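Local coordinates for single-strand DNA-binding protein (Agrobacterium tumefaciens, PDB 3BTP) that coats single-stranded DNA without sequence preference and mediates nuclear uptake of the transferred T-DNA strand in the host cell, at residues G124-A129 / F274-A279; S258-I263 / G312-S317; G403-S408 / T494-V499. One frame throughout, in Å; residues are numbered along the deposited sequence.

Contact 1: G124-A129 / F274-A279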
loop_
_atom_site.group_PDB
_atom_site.type_symbol
_atom_site.label_atom_id
_atom_site.label_comp_id
_atom_site.label_asym_id
_atom_site.label_seq_id
_atom_site.Cartn_x
_atom_site.Cartn_y
_atom_site.Cartn_z
ATOM N N GLY A 124 -16.957 -7.612 -25.475
ATOM C CA GLY A 124 -17.560 -8.949 -25.328
ATOM C C GLY A 124 -18.219 -9.152 -23.990
ATOM O O GLY A 124 -18.090 -8.309 -23.130
ATOM N N GLN A 125 -18.962 -10.244 -23.813
ATOM C CA GLN A 125 -19.433 -10.607 -22.487
ATOM C C GLN A 125 -18.175 -10.962 -21.682
ATOM O O GLN A 125 -17.439 -11.899 -22.018
ATOM C CB GLN A 125 -20.452 -11.786 -22.505
ATOM C CG GLN A 125 -21.026 -12.219 -21.086
ATOM C CD GLN A 125 -21.522 -11.017 -20.244
ATOM O OE1 GLN A 125 -22.231 -10.149 -20.745
ATOM N NE2 GLN A 125 -21.131 -10.969 -18.969
ATOM N N ASP A 126 -17.928 -10.192 -20.635
ATOM C CA ASP A 126 -16.743 -10.383 -19.794
ATOM C C ASP A 126 -15.414 -10.363 -20.575
ATOM O O ASP A 126 -14.454 -11.052 -20.197
ATOM C CB ASP A 126 -16.904 -11.676 -18.985
ATOM C CG ASP A 126 -18.176 -11.674 -18.144
ATOM O OD1 ASP A 126 -18.349 -10.729 -17.309
ATOM O OD2 ASP A 126 -18.983 -12.624 -18.297
ATOM N N LYS A 127 -15.382 -9.612 -21.678
ATOM C CA LYS A 127 -14.162 -9.511 -22.478
ATOM C C LYS A 127 -13.760 -8.044 -22.626
ATOM O O LYS A 127 -14.597 -7.194 -22.796
ATOM C CB LYS A 127 -14.270 -10.213 -23.856
ATOM C CG LYS A 127 -14.547 -11.737 -23.819
ATOM C CD LYS A 127 -15.155 -12.190 -25.159
ATOM C CE LYS A 127 -15.575 -13.692 -25.203
ATOM N NZ LYS A 127 -16.867 -14.021 -24.460
ATOM N N PHE A 128 -12.459 -7.779 -22.535
ATOM C CA PHE A 128 -11.909 -6.426 -22.508
ATOM C C PHE A 128 -10.646 -6.382 -23.319
ATOM O O PHE A 128 -9.983 -7.393 -23.482
ATOM C CB PHE A 128 -11.578 -6.026 -21.058
ATOM C CG PHE A 128 -12.733 -6.175 -20.115
ATOM C CD1 PHE A 128 -13.626 -5.144 -19.937
ATOM C CD2 PHE A 128 -12.918 -7.347 -19.401
ATOM C CE1 PHE A 128 -14.710 -5.301 -19.053
ATOM C CE2 PHE A 128 -13.977 -7.511 -18.546
ATOM C CZ PHE A 128 -14.894 -6.487 -18.370
ATOM N N ALA A 129 -10.302 -5.189 -23.796
ATOM C CA ALA A 129 -9.031 -4.968 -24.446
ATOM C C ALA A 129 -8.478 -3.649 -23.926
ATOM O O ALA A 129 -9.239 -2.715 -23.650
ATOM C CB ALA A 129 -9.167 -4.936 -25.973
ATOM N N PHE A 274 -5.508 -9.412 -20.348
ATOM C CA PHE A 274 -6.412 -9.429 -19.223
ATOM C C PHE A 274 -6.822 -10.814 -18.958
ATOM O O PHE A 274 -6.975 -11.576 -19.858
ATOM C CB PHE A 274 -7.658 -8.675 -19.537
ATOM C CG PHE A 274 -7.526 -7.205 -19.390
ATOM C CD1 PHE A 274 -7.266 -6.640 -18.152
ATOM C CD2 PHE A 274 -7.746 -6.370 -20.481
ATOM C CE1 PHE A 274 -7.206 -5.274 -18.014
ATOM C CE2 PHE A 274 -7.690 -5.021 -20.339
ATOM C CZ PHE A 274 -7.407 -4.459 -19.123
ATOM N N SER A 275 -7.053 -11.113 -17.698
ATOM C CA SER A 275 -7.388 -12.448 -17.273
ATOM C C SER A 275 -8.367 -12.446 -16.072
ATOM O O SER A 275 -8.324 -11.560 -15.195
ATOM C CB SER A 275 -6.088 -13.133 -16.903
ATOM O OG SER A 275 -6.201 -14.509 -17.173
ATOM N N TYR A 276 -9.264 -13.444 -16.076
ATOM C CA TYR A 276 -10.101 -13.826 -14.915
ATOM C C TYR A 276 -9.640 -15.182 -14.326
ATOM O O TYR A 276 -9.371 -16.079 -15.071
ATOM C CB TYR A 276 -11.527 -14.000 -15.353
ATOM C CG TYR A 276 -12.375 -12.785 -15.410
ATOM C CD1 TYR A 276 -12.873 -12.212 -14.226
ATOM C CD2 TYR A 276 -12.754 -12.225 -16.654
ATOM C CE1 TYR A 276 -13.720 -11.077 -14.255
ATOM C CE2 TYR A 276 -13.610 -11.098 -16.692
ATOM C CZ TYR A 276 -14.068 -10.535 -15.488
ATOM O OH TYR A 276 -14.883 -9.414 -15.499
ATOM N N ARG A 277 -9.550 -15.301 -13.003
ATOM C CA ARG A 277 -9.478 -16.565 -12.310
ATOM C C ARG A 277 -10.873 -17.204 -12.273
ATOM O O ARG A 277 -11.906 -16.510 -12.401
ATOM C CB ARG A 277 -8.926 -16.371 -10.870
ATOM C CG ARG A 277 -7.366 -16.389 -10.701
ATOM C CD ARG A 277 -6.845 -16.614 -9.208
ATOM N NE ARG A 277 -6.487 -18.020 -8.790
ATOM C CZ ARG A 277 -6.381 -18.969 -9.680
ATOM N NH1 ARG A 277 -6.538 -18.613 -10.927
ATOM N NH2 ARG A 277 -6.050 -20.202 -9.374
ATOM N N PHE A 278 -10.919 -18.530 -12.120
ATOM C CA PHE A 278 -12.166 -19.225 -11.708
ATOM C C PHE A 278 -11.836 -20.437 -10.836
ATOM O O PHE A 278 -10.735 -20.991 -10.949
ATOM C CB PHE A 278 -13.140 -19.575 -12.884
ATOM C CG PHE A 278 -12.489 -20.310 -14.048
ATOM C CD1 PHE A 278 -12.585 -21.713 -14.157
ATOM C CD2 PHE A 278 -11.789 -19.602 -15.034
ATOM C CE1 PHE A 278 -11.972 -22.399 -15.202
ATOM C CE2 PHE A 278 -11.179 -20.270 -16.109
ATOM C CZ PHE A 278 -11.270 -21.686 -16.181
ATOM N N ALA A 279 -12.762 -20.788 -9.930
ATOM C CA ALA A 279 -12.683 -22.036 -9.128
ATOM C C ALA A 279 -12.350 -23.191 -10.034
ATOM O O ALA A 279 -13.080 -23.442 -11.028
ATOM C CB ALA A 279 -14.012 -22.322 -8.396
#
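The rings of Phe274 and Tyr276 reach across to residues 126-129, and both are met at their edges. Ala129 C lies in the plane of the Phe274 ring, 3.9 Å from Phe274 CE2, while Phe274 CD2 rests against Phe128 CB at 3.9 Å. Tyr276 brings CE2 edge-on to the carbonyl oxygen of Asp126, at 3.6 Å, and Tyr241 stacks on the same ring. Tyr276 OH sits at the edge of the Phe128 ring, 3.7 Å from Phe128 CE2, the two side chains crossing at about a right angle. The Asp126 carboxylate is turned 85° from the Tyr276 ring and is engaged elsewhere: OD2 accepts from Gln125 NE2 at 2.8 Å, from above the carboxylate plane, and also from the backbone N of Glu239. Asp126 belongs to a type II turn from Gly124 to Lys127, the tight reversal of a beta hairpin. Phe128 also touches Pro261. The touching parts, 126-129 and 274-276, run nearly antiparallel (163°), but as separate outer strands: 127-132 pairs with 117-124, and 272-275 pairs with 263-266, so aromatic side chains join the margins of two four-stranded antiparallel sheets at the protein surface.

Contact 2: S258-I263 / G312-S317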
loop_
_atom_site.group_PDB
_atom_site.type_symbol
_atom_site.label_atom_id
_atom_site.label_comp_id
_atom_site.label_asym_id
_atom_site.label_seq_id
_atom_site.Cartn_x
_atom_site.Cartn_y
_atom_site.Cartn_z
ATOM N N SER A 258 -15.376 -0.187 -12.257
ATOM C CA SER A 258 -16.057 -1.213 -11.499
ATOM C C SER A 258 -16.507 -2.433 -12.285
ATOM O O SER A 258 -17.429 -3.107 -11.852
ATOM C CB SER A 258 -17.121 -0.605 -10.554
ATOM O OG SER A 258 -16.437 -0.318 -9.263
ATOM N N LEU A 259 -15.815 -2.750 -13.390
ATOM C CA LEU A 259 -16.134 -3.870 -14.246
ATOM C C LEU A 259 -14.946 -4.546 -14.888
ATOM O O LEU A 259 -15.137 -5.186 -15.914
ATOM C CB LEU A 259 -17.110 -3.472 -15.409
ATOM C CG LEU A 259 -18.623 -3.213 -15.143
ATOM C CD1 LEU A 259 -19.496 -3.027 -16.449
ATOM C CD2 LEU A 259 -19.261 -4.285 -14.272
ATOM N N LEU A 260 -13.754 -4.495 -14.313
ATOM C CA LEU A 260 -12.552 -4.960 -14.983
ATOM C C LEU A 260 -12.262 -6.358 -14.522
ATOM O O LEU A 260 -12.789 -6.793 -13.499
ATOM C CB LEU A 260 -11.332 -4.094 -14.623
ATOM C CG LEU A 260 -11.382 -2.585 -14.840
ATOM C CD1 LEU A 260 -10.426 -1.725 -13.831
ATOM C CD2 LEU A 260 -11.210 -2.281 -16.345
ATOM N N PRO A 261 -11.383 -7.057 -15.237
ATOM C CA PRO A 261 -10.965 -8.403 -14.802
ATOM C C PRO A 261 -9.984 -8.338 -13.626
ATOM O O PRO A 261 -9.568 -7.240 -13.203
ATOM C CB PRO A 261 -10.295 -9.031 -16.052
ATOM C CG PRO A 261 -10.405 -8.047 -17.129
ATOM C CD PRO A 261 -10.728 -6.660 -16.492
ATOM N N ASP A 262 -9.680 -9.506 -13.090
ATOM C CA ASP A 262 -8.920 -9.693 -11.907
ATOM C C ASP A 262 -7.449 -9.255 -12.170
ATOM O O ASP A 262 -6.784 -8.690 -11.290
ATOM C CB ASP A 262 -8.905 -11.205 -11.593
ATOM C CG ASP A 262 -10.327 -11.838 -11.478
ATOM O OD1 ASP A 262 -11.297 -11.125 -11.197
ATOM O OD2 ASP A 262 -10.487 -13.080 -11.662
ATOM N N ILE A 263 -6.937 -9.580 -13.362
ATOM C CA ILE A 263 -5.498 -9.620 -13.628
ATOM C C ILE A 263 -5.281 -8.785 -14.857
ATOM O O ILE A 263 -5.967 -8.933 -15.837
ATOM C CB ILE A 263 -4.970 -11.041 -13.834
ATOM C CG1 ILE A 263 -5.079 -11.895 -12.546
ATOM C CG2 ILE A 263 -3.565 -11.025 -14.322
ATOM C CD1 ILE A 263 -4.991 -13.394 -12.771
ATOM N N GLY A 312 -11.477 -1.335 -7.651
ATOM C CA GLY A 312 -11.201 -1.008 -9.025
ATOM C C GLY A 312 -9.741 -0.736 -9.297
ATOM O O GLY A 312 -9.320 -0.874 -10.422
ATOM N N ILE A 313 -8.964 -0.403 -8.270
ATOM C CA ILE A 313 -7.521 -0.245 -8.412
ATOM C C ILE A 313 -6.813 -1.534 -8.812
ATOM O O ILE A 313 -7.019 -2.561 -8.235
ATOM C CB ILE A 313 -6.843 0.352 -7.115
ATOM C CG1 ILE A 313 -7.592 1.599 -6.620
ATOM C CG2 ILE A 313 -5.317 0.549 -7.299
ATOM C CD1 ILE A 313 -7.145 1.975 -5.274
ATOM N N MET A 314 -5.920 -1.433 -9.787
ATOM C CA MET A 314 -5.050 -2.524 -10.195
ATOM C C MET A 314 -3.685 -2.316 -9.608
ATOM O O MET A 314 -2.865 -1.555 -10.138
ATOM C CB MET A 314 -4.982 -2.516 -11.728
ATOM C CG MET A 314 -6.334 -2.570 -12.308
ATOM S SD MET A 314 -6.899 -4.163 -12.904
ATOM C CE MET A 314 -5.930 -5.236 -12.201
ATOM N N HIS A 315 -3.436 -2.997 -8.488
ATOM C CA HIS A 315 -2.198 -2.898 -7.785
ATOM C C HIS A 315 -1.154 -3.788 -8.430
ATOM O O HIS A 315 -1.428 -4.973 -8.756
ATOM C CB HIS A 315 -2.330 -3.273 -6.306
ATOM C CG HIS A 315 -3.204 -2.361 -5.494
ATOM N ND1 HIS A 315 -2.755 -1.158 -4.955
ATOM C CD2 HIS A 315 -4.481 -2.498 -5.086
ATOM C CE1 HIS A 315 -3.737 -0.583 -4.274
ATOM N NE2 HIS A 315 -4.791 -1.384 -4.330
ATOM N N ASP A 316 0.029 -3.196 -8.655
ATOM C CA ASP A 316 1.182 -3.922 -9.067
ATOM C C ASP A 316 1.481 -4.960 -7.999
ATOM O O ASP A 316 1.481 -4.682 -6.793
ATOM C CB ASP A 316 2.389 -3.011 -9.218
ATOM C CG ASP A 316 3.572 -3.731 -9.888
ATOM O OD1 ASP A 316 3.532 -3.981 -11.155
ATOM O OD2 ASP A 316 4.512 -4.078 -9.147
ATOM N N SER A 317 1.771 -6.168 -8.486
ATOM C CA SER A 317 2.099 -7.354 -7.673
ATOM C C SER A 317 3.315 -7.134 -6.717
ATOM O O SER A 317 3.264 -7.503 -5.518
ATOM C CB SER A 317 2.309 -8.541 -8.649
ATOM O OG SER A 317 3.621 -8.487 -9.211
#
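Met314 and Leu260 meet beside a four-stranded antiparallel sheet, where the loop leading into strand 263-266 passes the outer strand 314-316. Between 263-266 and 314-316 runs strand 304-308, so the contact spans a sheet neighbour and is made by side chains reaching over to backbone. The closer approaches are to backbone oxygens: Met314 CE lies 3.7 Å from Asp262 O, and Leu260 CD1 3.7 Å from Gly312 O. Between them the packing is looser, with Leu260 CD1 4.4 Å from Met314 SD. All the touching residues are buried, so the looser part is a matter of distance and not of exposure to solvent. Next along the strand, His315 NE2 hydrogen-bonds an acidic side chain of another protein's chain. Opposite Ser275 the chain fits in two residues, Asp262 and Ile263, as a classic beta bulge. The Asp262 carboxylate is engaged elsewhere, in a salt bridge with Arg244 and a hydrogen bond from the backbone N of Arg277. The Met314 chain is bent at both chi2 (-101°) and chi3 (18°); the second bend places CE toward Asp262, while Met314 SD lies 4.1 Å from the carbonyl oxygen of Pro261.

Contact 3: G403-S408 / T494-V499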
loop_
_atom_site.group_PDB
_atom_site.type_symbol
_atom_site.label_atom_id
_atom_site.label_comp_id
_atom_site.label_asym_id
_atom_site.label_seq_id
_atom_site.Cartn_x
_atom_site.Cartn_y
_atom_site.Cartn_z
ATOM N N GLY A 403 13.858 -13.514 14.894
ATOM C CA GLY A 403 12.617 -12.909 14.393
ATOM C C GLY A 403 11.807 -12.193 15.426
ATOM O O GLY A 403 10.686 -11.761 15.156
ATOM N N ASN A 404 12.332 -12.098 16.643
ATOM C CA ASN A 404 11.473 -11.671 17.783
ATOM C C ASN A 404 11.831 -10.356 18.430
ATOM O O ASN A 404 11.093 -9.854 19.247
ATOM C CB ASN A 404 11.470 -12.725 18.894
ATOM C CG ASN A 404 10.764 -13.977 18.484
ATOM O OD1 ASN A 404 11.255 -15.052 18.790
ATOM N ND2 ASN A 404 9.650 -13.854 17.737
ATOM N N ARG A 405 12.986 -9.848 18.082
ATOM C CA ARG A 405 13.516 -8.709 18.730
ATOM C C ARG A 405 14.093 -7.693 17.737
ATOM O O ARG A 405 14.843 -8.069 16.882
ATOM C CB ARG A 405 14.674 -9.191 19.626
ATOM C CG ARG A 405 15.333 -8.007 20.382
ATOM C CD ARG A 405 16.265 -8.573 21.502
ATOM N NE ARG A 405 15.496 -9.055 22.660
ATOM C CZ ARG A 405 16.080 -9.578 23.752
ATOM N NH1 ARG A 405 17.385 -9.670 23.793
ATOM N NH2 ARG A 405 15.380 -9.983 24.785
ATOM N N TYR A 406 13.837 -6.423 17.976
ATOM C CA TYR A 406 14.580 -5.291 17.367
ATOM C C TYR A 406 15.652 -4.678 18.235
ATOM O O TYR A 406 15.502 -4.520 19.456
ATOM C CB TYR A 406 13.642 -4.149 16.915
ATOM C CG TYR A 406 12.810 -4.488 15.682
ATOM C CD1 TYR A 406 11.450 -4.767 15.815
ATOM C CD2 TYR A 406 13.374 -4.419 14.373
ATOM C CE1 TYR A 406 10.623 -5.015 14.669
ATOM C CE2 TYR A 406 12.588 -4.674 13.185
ATOM C CZ TYR A 406 11.206 -5.002 13.383
ATOM O OH TYR A 406 10.386 -5.286 12.329
ATOM N N MET A 407 16.738 -4.307 17.571
ATOM C CA MET A 407 17.872 -3.674 18.229
ATOM C C MET A 407 18.531 -2.704 17.254
ATOM O O MET A 407 18.290 -2.747 16.051
ATOM C CB MET A 407 18.882 -4.749 18.742
ATOM C CG MET A 407 19.599 -5.566 17.691
ATOM S SD MET A 407 20.451 -7.069 18.201
ATOM C CE MET A 407 19.058 -8.207 18.281
ATOM N N SER A 408 19.354 -1.812 17.768
ATOM C CA SER A 408 20.244 -1.032 16.893
ATOM C C SER A 408 21.127 -1.891 15.986
ATOM O O SER A 408 21.460 -3.040 16.264
ATOM C CB SER A 408 21.126 -0.039 17.712
ATOM O OG SER A 408 22.158 -0.786 18.334
ATOM N N THR A 494 15.958 -2.233 23.352
ATOM C CA THR A 494 15.400 -3.227 22.448
ATOM C C THR A 494 13.880 -3.317 22.589
ATOM O O THR A 494 13.302 -2.827 23.555
ATOM C CB THR A 494 16.130 -4.602 22.569
ATOM O OG1 THR A 494 15.844 -5.191 23.832
ATOM C CG2 THR A 494 17.677 -4.452 22.401
ATOM N N TYR A 495 13.250 -3.926 21.594
ATOM C CA TYR A 495 11.888 -4.292 21.642
ATOM C C TYR A 495 11.822 -5.793 21.373
ATOM O O TYR A 495 12.399 -6.268 20.401
ATOM C CB TYR A 495 11.076 -3.644 20.494
ATOM C CG TYR A 495 10.756 -2.199 20.734
ATOM C CD1 TYR A 495 9.673 -1.841 21.520
ATOM C CD2 TYR A 495 11.601 -1.184 20.197
ATOM C CE1 TYR A 495 9.372 -0.489 21.762
ATOM C CE2 TYR A 495 11.325 0.140 20.419
ATOM C CZ TYR A 495 10.242 0.476 21.238
ATOM O OH TYR A 495 9.972 1.801 21.454
ATOM N N THR A 496 10.966 -6.487 22.116
ATOM C CA THR A 496 10.882 -7.923 22.018
ATOM C C THR A 496 9.395 -8.258 21.929
ATOM O O THR A 496 8.597 -7.606 22.581
ATOM C CB THR A 496 11.597 -8.641 23.202
ATOM O OG1 THR A 496 12.987 -8.390 23.111
ATOM C CG2 THR A 496 11.471 -10.183 23.116
ATOM N N ASN A 497 9.051 -9.237 21.087
ATOM C CA ASN A 497 7.639 -9.718 20.833
ATOM C C ASN A 497 6.988 -10.153 22.166
ATOM O O ASN A 497 7.663 -10.772 22.991
ATOM C CB ASN A 497 7.867 -10.932 19.920
ATOM C CG ASN A 497 6.627 -11.629 19.377
ATOM O OD1 ASN A 497 5.447 -11.393 19.734
ATOM N ND2 ASN A 497 6.920 -12.585 18.478
ATOM N N VAL A 498 5.691 -9.857 22.382
ATOM C CA VAL A 498 4.988 -10.374 23.572
ATOM C C VAL A 498 5.065 -11.906 23.738
ATOM O O VAL A 498 5.162 -12.373 24.877
ATOM C CB VAL A 498 3.497 -9.860 23.784
ATOM C CG1 VAL A 498 3.450 -8.571 24.569
ATOM C CG2 VAL A 498 2.738 -9.730 22.548
ATOM N N VAL A 499 5.090 -12.668 22.643
ATOM C CA VAL A 499 5.137 -14.145 22.659
ATOM C C VAL A 499 6.366 -14.688 23.347
ATOM O O VAL A 499 6.327 -15.754 24.030
ATOM C CB VAL A 499 5.038 -14.772 21.210
ATOM C CG1 VAL A 499 5.234 -16.274 21.244
ATOM C CG2 VAL A 499 3.649 -14.468 20.567
#
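Arg405 and Thr496 sit side by side on neighbouring strands, and the arginine NE gives a short hydrogen bond of 2.6 Å to Thr496 OG1. The hydroxyl lies close to the guanidinium plane, 14° out of it, and NH2 adds a weak bond to the same oxygen. CG of Arg405 is anti to the backbone N (chi1 180°), and a bend at chi3 (-76°) swings NE toward the threonine. Thr494 OG1 lies over one face of the guanidinium, 4.0 Å above its plane and offset toward the rim. On the other side of the sheet Tyr406 and Tyr495 meet only near their roots, CB to CB at 4.4 Å, before their rings diverge. Backbone bonds hold this register: Tyr406 N to Tyr495 O and Tyr495 N to Tyr406 O make a hydrogen-bonded pair, while Arg405 and Thr496 form the adjoining non-hydrogen-bonded pair. Strands 405-407 and 494-497 are thus antiparallel neighbours in an eight-stranded barrel, their axes 4.6 Å apart. Where the pairing ends, Asn497 N donates to Asn404 O at 2.8 Å. Asn497 is also the N-cap of helix 498-503: its OD1 accepts from Val499 N, which comes from above the carbonyl plane. Farther out, Asp484 of strand 480-485, the strand on the other side of 494-497, receives hydrogen bonds through OD2 from both Thr494 OG1 and Thr496 OG1. This carboxylate fixes the two hydroxyls beside the arginine, and being only long and weakly paired with Arg405 NE, it would probably help balance the positive charge. The tyrosines are tied down at their far ends, Tyr406 OH to the carbonyl oxygen of Pro347 and Tyr495 OH to that of Ala451.

How the contacts relate
Contacts 1 and 2 are neighbours, their centres 11 Å apart, and both reach the sheet built on strand 263-266. They meet directly: Ile263 N of contact 2 probably donates to Ser275 O of contact 1 at 3.0 Å. Contact 1 lies at the surface and relies on aromatic edges, whereas contact 2 is buried and sets aliphatic and thioether groups against carbonyl oxygens. Contact 3 stands apart on the opposite side of the chain's centre, about 46 Å from contact 1 and 37 Å from contact 2 between centres. Also buried, it alone pairs adjacent strands, with backbone and side-chain hydrogen bonds crossing between its segments.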